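Local coordinates for protein 6-carboxyhexanoate--coa ligase (Bacillus subtilis, PDB 5FM0) that is an enzyme of the 6-carboxyhexanoate--CoA ligase family, found here as an assembly of two copies of the chain, at residues M13-N18 and G57-M62. Residues are numbered along the deposited sequence; the frame is centred on the assembly and turned at random.
With PT (platinum (II) ion), chain I; PT (platinum (II) ion), chain G.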
loop_
_atom_site.group_PDB
_atom_site.type_symbol
_atom_site.label_atom_id
_atom_site.label_comp_id
_atom_site.label_asym_id
_atom_site.label_seq_id
_atom_site.Cartn_x
_atom_site.Cartn_y
_atom_site.Cartn_z
ATOM N N MET A 13 2.528 -5.912 4.665
ATOM C CA MET A 13 2.654 -6.156 3.247
ATOM C C MET A 13 1.715 -7.271 2.842
ATOM O O MET A 13 1.518 -8.228 3.586
ATOM C CB MET A 13 4.092 -6.544 2.921
ATOM C CG MET A 13 4.354 -6.820 1.449
ATOM S SD MET A 13 3.874 -8.490 0.970
ATOM C CE MET A 13 5.124 -9.472 1.809
ATOM N N ARG A 14 1.122 -7.147 1.663
ATOM C CA ARG A 14 0.472 -8.289 1.018
ATOM C C ARG A 14 0.717 -8.278 -0.495
ATOM O O ARG A 14 0.901 -7.226 -1.101
ATOM C CB ARG A 14 -1.011 -8.358 1.348
ATOM C CG ARG A 14 -1.843 -7.167 0.931
ATOM C CD ARG A 14 -3.307 -7.416 1.292
ATOM N NE ARG A 14 -4.241 -6.643 0.470
ATOM C CZ ARG A 14 -4.813 -5.506 0.856
ATOM N NH1 ARG A 14 -4.559 -4.991 2.064
ATOM N NH2 ARG A 14 -5.640 -4.882 0.032
ATOM N N ALA A 15 0.765 -9.462 -1.082
ATOM C CA ALA A 15 1.052 -9.608 -2.481
ATOM C C ALA A 15 0.190 -10.736 -3.058
ATOM O O ALA A 15 -0.086 -11.715 -2.391
ATOM C CB ALA A 15 2.521 -9.898 -2.672
ATOM N N SER A 16 -0.260 -10.574 -4.291
ATOM C CA SER A 16 -1.047 -11.595 -4.950
ATOM C C SER A 16 -0.672 -11.701 -6.434
ATOM O O SER A 16 0.081 -10.877 -6.959
ATOM C CB SER A 16 -2.544 -11.331 -4.764
ATOM O OG SER A 16 -2.882 -9.974 -4.980
ATOM N N MET A 17 -1.157 -12.757 -7.076
ATOM C CA MET A 17 -0.921 -13.018 -8.500
ATOM C C MET A 17 -2.290 -13.141 -9.170
ATOM O O MET A 17 -3.241 -13.677 -8.570
ATOM C CB MET A 17 -0.113 -14.302 -8.663
ATOM C CG MET A 17 0.551 -14.492 -10.019
ATOM S SD MET A 17 1.090 -16.189 -10.360
ATOM C CE MET A 17 2.242 -16.535 -9.041
ATOM N N ASN A 18 -2.398 -12.635 -10.399
ATOM C CA ASN A 18 -3.697 -12.483 -11.092
ATOM C C ASN A 18 -4.610 -11.466 -10.389
ATOM O O ASN A 18 -5.700 -11.808 -9.926
ATOM C CB ASN A 18 -4.420 -13.832 -11.240
ATOM C CG ASN A 18 -3.700 -14.787 -12.182
ATOM O OD1 ASN A 18 -2.593 -15.274 -11.897
ATOM N ND2 ASN A 18 -4.333 -15.072 -13.307
ATOM N N GLY A 57 5.089 -17.844 -6.479
ATOM C CA GLY A 57 5.016 -17.121 -7.728
ATOM C C GLY A 57 5.463 -15.685 -7.574
ATOM O O GLY A 57 5.711 -15.202 -6.464
ATOM N N LYS A 58 5.582 -15.011 -8.709
ATOM C CA LYS A 58 5.872 -13.596 -8.734
ATOM C C LYS A 58 4.538 -12.829 -8.764
ATOM O O LYS A 58 3.606 -13.187 -9.503
ATOM C CB LYS A 58 6.737 -13.258 -9.932
ATOM C CG LYS A 58 6.975 -11.773 -10.122
ATOM C CD LYS A 58 7.676 -11.494 -11.442
ATOM C CE LYS A 58 7.062 -10.299 -12.153
ATOM N NZ LYS A 58 7.740 -10.020 -13.449
ATOM N N PRO A 59 4.427 -11.792 -7.923
ATOM C CA PRO A 59 3.158 -11.097 -7.803
ATOM C C PRO A 59 2.975 -10.016 -8.850
ATOM O O PRO A 59 3.945 -9.397 -9.308
ATOM C CB PRO A 59 3.248 -10.469 -6.416
ATOM C CG PRO A 59 4.690 -10.162 -6.264
ATOM C CD PRO A 59 5.418 -11.287 -6.961
ATOM N N ASP A 60 1.726 -9.778 -9.206
ATOM C CA ASP A 60 1.398 -8.639 -10.030
ATOM C C ASP A 60 0.623 -7.571 -9.227
ATOM O O ASP A 60 0.128 -6.604 -9.788
ATOM C CB ASP A 60 0.624 -9.088 -11.268
ATOM C CG ASP A 60 -0.648 -9.825 -10.937
ATOM O OD1 ASP A 60 -1.234 -9.574 -9.850
ATOM O OD2 ASP A 60 -1.074 -10.648 -11.785
ATOM N N PHE A 61 0.522 -7.774 -7.919
ATOM C CA PHE A 61 -0.061 -6.806 -7.013
ATOM C C PHE A 61 0.666 -6.847 -5.671
ATOM O O PHE A 61 0.992 -7.907 -5.170
ATOM C CB PHE A 61 -1.532 -7.094 -6.794
ATOM C CG PHE A 61 -2.173 -6.183 -5.792
ATOM C CD1 PHE A 61 -2.695 -4.958 -6.183
ATOM C CD2 PHE A 61 -2.238 -6.535 -4.465
ATOM C CE1 PHE A 61 -3.276 -4.112 -5.257
ATOM C CE2 PHE A 61 -2.823 -5.698 -3.534
ATOM C CZ PHE A 61 -3.344 -4.483 -3.929
ATOM N N MET A 62 0.940 -5.686 -5.105
ATOM C CA MET A 62 1.517 -5.612 -3.792
ATOM C C MET A 62 1.150 -4.308 -3.081
ATOM O O MET A 62 1.090 -3.259 -3.698
ATOM C CB MET A 62 3.028 -5.746 -3.856
ATOM C CG MET A 62 3.668 -5.786 -2.467
ATOM S SD MET A 62 5.461 -6.007 -2.433
ATOM C CE MET A 62 5.631 -7.530 -3.338
HETATM PT PT PT I . -0.785 -17.466 -10.472
HETATM PT PT PT G . 2.362 -15.950 -12.201
#
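Ser16 of strand 8-17 faces both Asp60 and Phe61. Its carbonyl O accepts Asp60 N at 3.0 Å, in the carbonyl plane, and Phe61 N in a longer bond, while Ser16 N donates back to Phe61 O at 3.1 Å. The neighbouring antiparallel pair, Ala15 and Met62, is non-hydrogen-bonded. On the face shared with Ala15, the Met62 side chain runs obliquely across Met13: its CB lies near Arg14 O, CG comes to 3.4 Å from that oxygen and also meets Met13 CG, SD stays beside the same Met13 carbon, and a bend at the last torsion (chi3 -57°) carries CE to 4.0 Å from Ala15 CB. Leu48 and Leu52 of helix 40-52 also touch this side chain. On the other face, Ser16 OG approaches Phe61 CD2 at 3.5 Å but is hydrogen-bonded to Gly19 O. With CG between its own backbone N and carbonyl carbon (chi1 58°), Asp60 offers OD2 to Asn18 N in a 2.8 Å hydrogen bond, syn but 30° out of the carboxylate plane. At the strand end, Met17 SD binds two platinum ions. Phe61 and Met62 also pair with a strand of the second subunit, so this classic beta bulge lies where an antiparallel sheet continues across the dimer interface.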